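Local coordinates for Tll0287 protein (Thermosynechococcus elongatus, PDB 5B82), which binds a heme c with His/Cys axial ligation in a PAS-like domain and probably serves in redox chemistry or sensing linked to photosynthesis, at residues Q40-R45 and R133-Q138; A120-Q123 and G128-Y131. All coordinates share one frame; numbering follows the deposited sequence. Where two conformers were deposited one is given.

From the N terminus the chain first forms helix 28-49, whose residues 40-45 supply one half of contact 1. The other half, 133-138, comes at the end of strand 128-136, so this contact closes a loop with 87 residues between its segments. Contact 2 is nested inside that loop: 120-123 turns back through a hairpin onto 128-131 with four residues between. Both contacts use strand 128-136, its start in contact 2 and its end in contact 1, and their centres lie about 17 Å apart. They meet where R133 CG packs on A120 CB at 3.7 Å. Contact 2 thus builds the sheet edge, and contact 1 ties the sheet to helix 28-49 beside the heme.

Contact 1. Residues Q40-R45 and R133-Q138; sequences QLDQMR and RRIDVQ. With HEC (heme c), chain B.
The heme c pocket is where R45 of helix 28-49 meets I135 of strand 128-136. R45 NH2 stands 3.8 Å from I135 CD1, the two side chains crossing at about a right angle, and both reach the porphyrin. R45 CD lies 3.4 Å from heme C2B, and one face of the guanidinium rests over the macrocycle, with heme CHB 3.6 Å above its plane and offset toward the rim. I135 CD1 touches the heme methyl CMA at 3.5 Å. The bend in the R45 chain at chi3 (-46°) turns its end along the heme. Q88 and Y176 accept hydrogen bonds from NH2, and C68, an axial ligand of the iron, is beside this side chain. Here the N-terminal helix packs on the antiparallel sheet of the PAS-like domain; the short axes run nearly parallel, at 8°, and come no closer than 10.7 Å, so side chains alone bridge the gap. Farther from the heme, D42 OD2 sits over a face of the R133 guanidinium, 4.3 Å from NE. With the oxygen well out of that plane, no N-H points at it, and the attraction is probably one of charge alone. R133 forms its salt bridge with E39 instead, while D42 OD1 is hydrogen-bonded to Y176 OH. Just past the strand, in the loop that follows, Q138 OE1 approaches heme CBB at 3.6 Å.

Contact 2. Residues A120-Q123 and G128-Y131; sequences AFWQ and GVHY
Q123 and H130 are joined by two backbone hydrogen bonds that fix the register of this beta hairpin. Q123 N donates to H130 O and H130 N to Q123 O, each 2.9 Å long with an angle of 158° at the hydrogen, which makes this an antiparallel hydrogen-bonded pair. The next pair, W122 with Y131, is non-hydrogen-bonded, its CA atoms 4.3 Å apart; the two segments run antiparallel, their N-to-C directions 170° apart. Weaker C-H...O contacts supplement the backbone bonds: W122 CA approaches H130 O at 3.1 Å, and Y131 CA points at F121 O.

The apolar contacts lie on the face carrying W122 and Y131. W122 CB comes to the edge of the Y131 ring, near its plane, 4.1 Å from CD1. In the conformer given, one of two deposited for W122, W122 CE3 meets V129 CG1 at 3.5 Å, a contact that need not hold in the other copy. Y131 has CG anti to the backbone N (chi1 175°), and its far end meets A120 CB, 3.4 Å from OH. Putting a serine at Y131 would probably open a gap beside A120 CB and strip W122 CB of its aromatic neighbour.

The H130 side chain lies on the opposite face, with Q123. Q123 O is at the edge of its ring near the plane, 3.5 Å from H130 CD2, and the ring's polar bonds go elsewhere: ND1 is hydrogen-bonded to T179 OG1 and NE2 to D125 OD1, which together fix the ring's rotation.

Strand 120-125 is the outermost strand on this side of the sheet within the chain, and strand 172-181 flanks 128-136 on its other side. Helix 28-49 packs through L31, V34 and V35 on W122, V129 and Y131, whereas helix 103-114 packs on F121 and Q123.

Contact 1. Residues Q40-R45 and R133-Q138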
ATOM      1  N   GLN A  40      -3.681  10.334   4.264  1.00 28.72           N
ATOM      2  CA  GLN A  40      -3.165  11.304   3.296  1.00 27.47           C
ATOM      3  C   GLN A  40      -2.338  10.630   2.216  1.00 26.85           C
ATOM      4  O   GLN A  40      -2.408  11.008   1.038  1.00 30.16           O
ATOM      5  CB  GLN A  40      -2.317  12.368   3.995  1.00 34.20           C
ATOM      6  CG  GLN A  40      -3.119  13.455   4.674  1.00 36.77           C
ATOM      7  CD  GLN A  40      -2.259  14.363   5.542  1.00 42.78           C
ATOM      8  OE1 GLN A  40      -1.087  14.069   5.800  1.00 51.47           O
ATOM      9  NE2 GLN A  40      -2.840  15.468   6.002  1.00 39.37           N
ATOM     10  N   LEU A  41      -1.547   9.637   2.615  0.50 25.80           N
ATOM     11  CA  LEU A  41      -0.791   8.842   1.653  0.50 25.54           C
ATOM     12  C   LEU A  41      -1.733   8.121   0.672  0.50 22.89           C
ATOM     13  O   LEU A  41      -1.486   8.083  -0.549  0.50 23.04           O
ATOM     14  CB  LEU A  41       0.097   7.839   2.394  0.50 25.11           C
ATOM     15  CG  LEU A  41       1.116   7.067   1.567  0.50 16.73           C
ATOM     16  CD1 LEU A  41       2.060   8.034   0.860  0.50 19.54           C
ATOM     17  CD2 LEU A  41       1.892   6.098   2.453  0.50 16.48           C
ATOM     18  N   ASP A  42      -2.823   7.574   1.206  1.00 21.89           N
ATOM     19  CA  ASP A  42      -3.796   6.859   0.392  1.00 23.78           C
ATOM     20  C   ASP A  42      -4.510   7.791  -0.603  1.00 21.63           C
ATOM     21  O   ASP A  42      -4.644   7.485  -1.801  1.00 22.94           O
ATOM     22  CB  ASP A  42      -4.813   6.158   1.290  1.00 24.12           C
ATOM     23  CG  ASP A  42      -5.593   5.092   0.551  1.00 32.03           C
ATOM     24  OD1 ASP A  42      -4.942   4.208  -0.053  1.00 26.24           O
ATOM     25  OD2 ASP A  42      -6.846   5.152   0.557  1.00 31.61           O
ATOM     26  N   GLN A  43      -4.945   8.940  -0.105  1.00 27.64           N
ATOM     27  CA  GLN A  43      -5.618   9.905  -0.963  1.00 33.36           C
ATOM     28  C   GLN A  43      -4.647  10.443  -2.008  1.00 33.31           C
ATOM     29  O   GLN A  43      -5.048  10.800  -3.120  1.00 31.08           O
ATOM     30  CB  GLN A  43      -6.234  11.029  -0.134  1.00 30.75           C
ATOM     31  CG  GLN A  43      -7.479  10.592   0.635  1.00 30.95           C
ATOM     32  CD  GLN A  43      -8.678  10.331  -0.266  1.00 39.14           C
ATOM     33  OE1 GLN A  43      -9.000  11.139  -1.137  1.00 32.88           O
ATOM     34  NE2 GLN A  43      -9.346   9.198  -0.056  1.00 38.38           N
ATOM     35  N   MET A  44      -3.366  10.477  -1.657  1.00 28.02           N
ATOM     36  CA  MET A  44      -2.350  10.881  -2.621  1.00 29.28           C
ATOM     37  C   MET A  44      -2.276   9.884  -3.757  1.00 27.87           C
ATOM     38  O   MET A  44      -2.309  10.275  -4.935  1.00 30.69           O
ATOM     39  CB  MET A  44      -0.974  11.005  -1.971  1.00 27.44           C
ATOM     40  CG  MET A  44       0.173  11.068  -2.984  1.00 28.97           C
ATOM     41  SD  MET A  44       1.775  11.148  -2.140  1.00 44.83           S
ATOM     42  CE  MET A  44       2.857  10.536  -3.419  1.00 70.35           C
ATOM     43  N   ARG A  45      -2.170   8.596  -3.425  1.00 23.08           N
ATOM     44  CA  ARG A  45      -2.127   7.617  -4.515  1.00 21.96           C
ATOM     45  C   ARG A  45      -3.369   7.715  -5.395  1.00 25.89           C
ATOM     46  O   ARG A  45      -3.271   7.761  -6.628  1.00 31.14           O
ATOM     47  CB  ARG A  45      -1.989   6.182  -4.009  1.00 21.77           C
ATOM     48  CG  ARG A  45      -1.531   5.226  -5.119  1.00 22.25           C
ATOM     49  CD  ARG A  45      -2.034   3.804  -4.897  1.00 17.63           C
ATOM     50  NE  ARG A  45      -1.823   3.375  -3.517  1.00 20.61           N
ATOM     51  CZ  ARG A  45      -0.680   2.894  -3.045  1.00 21.10           C
ATOM     52  NH1 ARG A  45       0.373   2.769  -3.844  1.00 24.23           N
ATOM     53  NH2 ARG A  45      -0.593   2.536  -1.771  1.00 17.83           N
ATOM     54  N   ARG A 133      -3.951  -0.360   7.534  1.00 12.61           N
ATOM     55  CA  ARG A 133      -5.069   0.253   6.825  1.00 16.39           C
ATOM     56  C   ARG A 133      -5.178  -0.402   5.460  1.00 16.98           C
ATOM     57  O   ARG A 133      -4.222  -0.417   4.680  1.00 19.88           O
ATOM     58  CB  ARG A 133      -4.879   1.775   6.740  1.00 16.86           C
ATOM     59  CG  ARG A 133      -6.175   2.577   6.373  1.00 15.01           C
ATOM     60  CD  ARG A 133      -6.279   2.825   4.894  1.00 23.24           C
ATOM     61  NE  ARG A 133      -7.405   3.715   4.569  1.00 28.71           N
ATOM     62  CZ  ARG A 133      -8.608   3.292   4.191  1.00 32.23           C
ATOM     63  NH1 ARG A 133      -8.849   1.986   4.083  1.00 29.83           N
ATOM     64  NH2 ARG A 133      -9.569   4.170   3.905  1.00 24.86           N
ATOM     65  N   ARG A 134      -6.342  -0.972   5.172  1.00 18.42           N
ATOM     66  CA  ARG A 134      -6.513  -1.693   3.913  1.00 17.76           C
ATOM     67  C   ARG A 134      -6.392  -0.783   2.686  1.00 15.80           C
ATOM     68  O   ARG A 134      -6.702   0.410   2.733  1.00 18.73           O
ATOM     69  CB  ARG A 134      -7.842  -2.471   3.891  1.00 23.42           C
ATOM     70  CG  ARG A 134      -8.988  -1.762   3.197  1.00 22.38           C
ATOM     71  CD  ARG A 134     -10.336  -2.479   3.407  1.00 22.02           C
ATOM     72  NE  ARG A 134     -10.561  -3.616   2.518  1.00 24.79           N
ATOM     73  CZ  ARG A 134     -10.971  -4.816   2.925  1.00 23.81           C
ATOM     74  NH1 ARG A 134     -11.190  -5.043   4.216  1.00 22.11           N
ATOM     75  NH2 ARG A 134     -11.165  -5.790   2.043  1.00 20.55           N
ATOM     76  N   ILE A 135      -5.913  -1.367   1.596  1.00 16.69           N
ATOM     77  CA  ILE A 135      -5.887  -0.715   0.294  1.00 22.51           C
ATOM     78  C   ILE A 135      -6.757  -1.534  -0.654  1.00 24.25           C
ATOM     79  O   ILE A 135      -6.505  -2.723  -0.865  1.00 26.48           O
ATOM     80  CB  ILE A 135      -4.463  -0.672  -0.278  1.00 18.26           C
ATOM     81  CG1 ILE A 135      -3.543   0.122   0.645  1.00 17.39           C
ATOM     82  CG2 ILE A 135      -4.462  -0.045  -1.675  1.00 17.62           C
ATOM     83  CD1 ILE A 135      -2.065  -0.137   0.430  1.00 17.14           C
ATOM     84  N   ASP A 136      -7.778  -0.911  -1.225  1.00 21.10           N
ATOM     85  CA  ASP A 136      -8.630  -1.616  -2.166  1.00 22.02           C
ATOM     86  C   ASP A 136      -8.296  -1.221  -3.602  1.00 24.77           C
ATOM     87  O   ASP A 136      -7.628  -0.218  -3.842  1.00 27.09           O
ATOM     88  CB  ASP A 136     -10.111  -1.377  -1.861  1.00 27.49           C
ATOM     89  CG  ASP A 136     -10.572  -2.081  -0.583  1.00 34.63           C
ATOM     90  OD1 ASP A 136     -10.031  -3.162  -0.254  1.00 37.17           O
ATOM     91  OD2 ASP A 136     -11.488  -1.553   0.088  1.00 36.41           O
ATOM     92  N   VAL A 137      -8.758  -2.024  -4.550  1.00 23.69           N
ATOM     93  CA  VAL A 137      -8.509  -1.756  -5.957  1.00 24.03           C
ATOM     94  C   VAL A 137      -9.644  -0.923  -6.545  1.00 23.16           C
ATOM     95  O   VAL A 137     -10.796  -1.331  -6.470  1.00 31.97           O
ATOM     96  CB  VAL A 137      -8.401  -3.071  -6.737  1.00 25.55           C
ATOM     97  CG1 VAL A 137      -8.272  -2.800  -8.228  1.00 27.72           C
ATOM     98  CG2 VAL A 137      -7.220  -3.895  -6.231  1.00 26.92           C
ATOM     99  N   GLN A 138      -9.326   0.248  -7.104  1.00 27.22           N
ATOM    100  CA  GLN A 138     -10.288   1.004  -7.933  1.00 34.82           C
ATOM    101  C   GLN A 138     -10.018   0.803  -9.425  1.00 34.45           C
ATOM    102  O   GLN A 138      -9.006   0.209  -9.801  1.00 29.71           O
ATOM    103  CB  GLN A 138     -10.262   2.503  -7.616  1.00 36.83           C
ATOM    104  CG  GLN A 138     -10.789   2.864  -6.237  1.00 41.64           C
ATOM    105  CD  GLN A 138      -9.703   2.854  -5.199  1.00 45.01           C
ATOM    106  OE1 GLN A 138      -8.581   3.274  -5.469  1.00 52.95           O
ATOM    107  NE2 GLN A 138     -10.017   2.359  -4.005  1.00 41.22           N
TER
HETATM  108 FE   HEC B 501       0.338   0.635  -7.943  1.00 24.74          FE
HETATM  109  CHA HEC B 501       3.007  -0.660  -6.290  1.00 22.10           C
HETATM  110  CHB HEC B 501      -1.669  -0.127  -5.186  1.00 23.23           C
HETATM  111  CHC HEC B 501      -2.325   2.128  -9.413  1.00 29.06           C
HETATM  112  CHD HEC B 501       2.189   1.025 -10.811  1.00 27.45           C
HETATM  113  NA  HEC B 501       0.599  -0.289  -6.107  1.00 23.96           N
HETATM  114  C1A HEC B 501       1.831  -0.623  -5.584  1.00 24.69           C
HETATM  115  C2A HEC B 501       1.666  -0.945  -4.180  1.00 24.16           C
HETATM  116  C3A HEC B 501       0.368  -0.789  -3.889  1.00 22.44           C
HETATM  117  C4A HEC B 501      -0.324  -0.383  -5.086  1.00 24.98           C
HETATM  118  CMA HEC B 501      -0.318  -1.008  -2.531  1.00 17.22           C
HETATM  119  CAA HEC B 501       2.788  -1.365  -3.197  1.00 24.65           C
HETATM  120  CBA HEC B 501       2.822  -2.876  -2.971  1.00 21.00           C
HETATM  121  CGA HEC B 501       3.551  -3.555  -4.099  1.00 20.63           C
HETATM  122  O1A HEC B 501       2.919  -4.355  -4.831  1.00 30.44           O
HETATM  123  O2A HEC B 501       4.763  -3.276  -4.297  1.00 24.48           O
HETATM  124  NB  HEC B 501      -1.618   0.914  -7.396  1.00 28.16           N
HETATM  125  C1B HEC B 501      -2.240   0.584  -6.210  1.00 26.72           C
HETATM  126  C2B HEC B 501      -3.588   1.113  -6.228  1.00 26.88           C
HETATM  127  C3B HEC B 501      -3.769   1.727  -7.399  1.00 24.58           C
HETATM  128  C4B HEC B 501      -2.536   1.625  -8.151  1.00 27.82           C
HETATM  129  CMB HEC B 501      -4.639   0.936  -5.102  1.00 17.17           C
HETATM  130  CAB HEC B 501      -5.056   2.442  -7.875  1.00 22.04           C
HETATM  131  CBB HEC B 501      -5.341   3.695  -7.007  1.00 19.42           C
HETATM  132  NC  HEC B 501      -0.009   1.395  -9.785  1.00 30.66           N
HETATM  133  C1C HEC B 501      -1.174   2.022 -10.165  1.00 31.59           C
HETATM  134  C2C HEC B 501      -0.932   2.678 -11.433  1.00 33.41           C
HETATM  135  C3C HEC B 501       0.264   2.265 -11.888  1.00 31.24           C
HETATM  136  C4C HEC B 501       0.900   1.521 -10.815  1.00 29.68           C
HETATM  137  CMC HEC B 501      -2.063   3.312 -12.276  1.00 26.69           C
HETATM  138  CAC HEC B 501       0.921   2.592 -13.256  1.00 28.95           C
HETATM  139  CBC HEC B 501       1.101   4.099 -13.556  1.00 34.48           C
HETATM  140  ND  HEC B 501       2.258   0.191  -8.499  1.00 27.17           N
HETATM  141  C1D HEC B 501       2.856   0.572  -9.695  1.00 32.00           C
HETATM  142  C2D HEC B 501       4.292   0.407  -9.576  1.00 28.75           C
HETATM  143  C3D HEC B 501       4.522  -0.127  -8.169  1.00 28.85           C
HETATM  144  C4D HEC B 501       3.217  -0.229  -7.576  1.00 27.07           C
HETATM  145  CMD HEC B 501       5.369   0.699 -10.641  1.00 25.18           C
HETATM  146  CAD HEC B 501       5.866  -0.464  -7.488  1.00 24.15           C
HETATM  147  CBD HEC B 501       6.310   0.839  -6.833  1.00 25.35           C
HETATM  148  CGD HEC B 501       7.524   0.635  -5.954  1.00 24.03           C
HETATM  149  O1D HEC B 501       8.600   0.269  -6.476  1.00 29.31           O
HETATM  150  O2D HEC B 501       7.403   0.849  -4.728  1.00 26.35           O

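Contact 2. Residues A120-Q123 and G128-Y131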
ATOM      1  N   ALA A 120      -9.485  -0.412   8.855  1.00 14.68           N
ATOM      2  CA  ALA A 120      -8.182  -0.312   9.512  1.00 13.29           C
ATOM      3  C   ALA A 120      -8.269  -0.772  10.945  1.00 14.68           C
ATOM      4  O   ALA A 120      -9.342  -0.817  11.528  1.00 14.04           O
ATOM      5  CB  ALA A 120      -7.666   1.130   9.469  1.00 15.12           C
ATOM      6  N   PHE A 121      -7.126  -1.082  11.537  1.00 19.90           N
ATOM      7  CA  PHE A 121      -7.153  -1.416  12.951  1.00 13.88           C
ATOM      8  C   PHE A 121      -5.780  -1.205  13.559  1.00 20.90           C
ATOM      9  O   PHE A 121      -4.782  -1.164  12.836  1.00 16.00           O
ATOM     10  CB  PHE A 121      -7.654  -2.857  13.165  1.00 12.81           C
ATOM     11  CG  PHE A 121      -6.678  -3.918  12.744  1.00 21.80           C
ATOM     12  CD1 PHE A 121      -5.795  -4.468  13.666  1.00 20.13           C
ATOM     13  CD2 PHE A 121      -6.652  -4.382  11.436  1.00 22.41           C
ATOM     14  CE1 PHE A 121      -4.892  -5.454  13.288  1.00 20.65           C
ATOM     15  CE2 PHE A 121      -5.754  -5.364  11.052  1.00 25.28           C
ATOM     16  CZ  PHE A 121      -4.866  -5.902  11.987  1.00 25.36           C
ATOM     17  N   TRP A 122      -5.747  -1.019  14.877  1.00 19.99           N
ATOM     18  CA  TRP A 122      -4.462  -1.040  15.526  0.66 16.28           C
ATOM     19  C   TRP A 122      -4.374  -2.089  16.616  1.00 20.83           C
ATOM     20  O   TRP A 122      -5.350  -2.482  17.236  1.00 21.39           O
ATOM     21  CB  TRP A 122      -3.892   0.352  15.897  0.66 16.46           C
ATOM     22  CG  TRP A 122      -4.696   1.284  16.763  0.66 19.41           C
ATOM     23  CD1 TRP A 122      -5.709   2.113  16.366  0.66 15.57           C
ATOM     24  CD2 TRP A 122      -4.480   1.560  18.155  0.66 21.65           C
ATOM     25  NE1 TRP A 122      -6.164   2.855  17.430  0.66 19.11           N
ATOM     26  CE2 TRP A 122      -5.424   2.534  18.540  0.66 26.74           C
ATOM     27  CE3 TRP A 122      -3.590   1.066  19.114  0.66 26.35           C
ATOM     28  CZ2 TRP A 122      -5.509   3.016  19.841  0.66 21.74           C
ATOM     29  CZ3 TRP A 122      -3.673   1.549  20.409  0.66 25.45           C
ATOM     30  CH2 TRP A 122      -4.625   2.515  20.759  0.66 25.07           C
ATOM     31  N   GLN A 123      -3.165  -2.608  16.770  1.00 22.71           N
ATOM     32  CA  GLN A 123      -2.913  -3.756  17.625  1.00 27.00           C
ATOM     33  C   GLN A 123      -1.663  -3.463  18.429  1.00 23.17           C
ATOM     34  O   GLN A 123      -0.753  -2.824  17.917  1.00 21.39           O
ATOM     35  CB  GLN A 123      -2.685  -4.967  16.725  1.00 33.97           C
ATOM     36  CG  GLN A 123      -2.133  -6.192  17.382  1.00 43.31           C
ATOM     37  CD  GLN A 123      -2.504  -7.447  16.621  1.00 47.47           C
ATOM     38  OE1 GLN A 123      -3.531  -7.487  15.933  1.00 41.88           O
ATOM     39  NE2 GLN A 123      -1.676  -8.482  16.738  1.00 52.66           N
ATOM     40  N   GLY A 128       5.413  -3.067  19.957  1.00 21.21           N
ATOM     41  CA  GLY A 128       4.913  -1.713  20.094  1.00 19.72           C
ATOM     42  C   GLY A 128       3.467  -1.612  19.612  1.00 18.11           C
ATOM     43  O   GLY A 128       2.685  -2.548  19.786  1.00 20.01           O
ATOM     44  N   VAL A 129       3.132  -0.462  19.036  1.00 17.38           N
ATOM     45  CA  VAL A 129       1.799  -0.211  18.465  1.00 16.09           C
ATOM     46  C   VAL A 129       1.852  -0.326  16.939  1.00 27.09           C
ATOM     47  O   VAL A 129       2.718   0.265  16.296  1.00 23.59           O
ATOM     48  CB  VAL A 129       1.289   1.185  18.853  1.00 32.21           C
ATOM     49  CG1 VAL A 129      -0.133   1.346  18.437  1.00 36.09           C
ATOM     50  CG2 VAL A 129       1.394   1.398  20.341  1.00 33.93           C
ATOM     51  N   HIS A 130       0.924  -1.090  16.362  1.00 17.54           N
ATOM     52  CA  HIS A 130       0.934  -1.358  14.931  1.00 16.52           C
ATOM     53  C   HIS A 130      -0.413  -0.942  14.350  1.00 15.67           C
ATOM     54  O   HIS A 130      -1.445  -1.387  14.830  1.00 19.71           O
ATOM     55  CB  HIS A 130       1.120  -2.851  14.653  1.00 14.48           C
ATOM     56  CG  HIS A 130       2.258  -3.481  15.397  1.00 23.29           C
ATOM     57  ND1 HIS A 130       3.522  -3.602  14.863  1.00 23.73           N
ATOM     58  CD2 HIS A 130       2.311  -4.051  16.620  1.00 20.74           C
ATOM     59  CE1 HIS A 130       4.307  -4.218  15.728  1.00 27.00           C
ATOM     60  NE2 HIS A 130       3.597  -4.506  16.802  1.00 25.85           N
ATOM     61  N   TYR A 131      -0.393  -0.113  13.313  1.00 17.42           N
ATOM     62  CA  TYR A 131      -1.616   0.298  12.649  1.00 14.95           C
ATOM     63  C   TYR A 131      -1.586  -0.226  11.231  1.00 20.53           C
ATOM     64  O   TYR A 131      -0.553  -0.132  10.553  1.00 18.77           O
ATOM     65  CB  TYR A 131      -1.713   1.828  12.642  1.00 16.69           C
ATOM     66  CG  TYR A 131      -2.895   2.419  11.868  1.00 19.88           C
ATOM     67  CD1 TYR A 131      -4.192   2.354  12.372  1.00 20.63           C
ATOM     68  CD2 TYR A 131      -2.703   3.087  10.662  1.00 23.80           C
ATOM     69  CE1 TYR A 131      -5.269   2.921  11.686  1.00 18.38           C
ATOM     70  CE2 TYR A 131      -3.787   3.665   9.965  1.00 17.76           C
ATOM     71  CZ  TYR A 131      -5.057   3.577  10.490  1.00 17.93           C
ATOM     72  OH  TYR A 131      -6.128   4.148   9.809  1.00 21.56           O
TER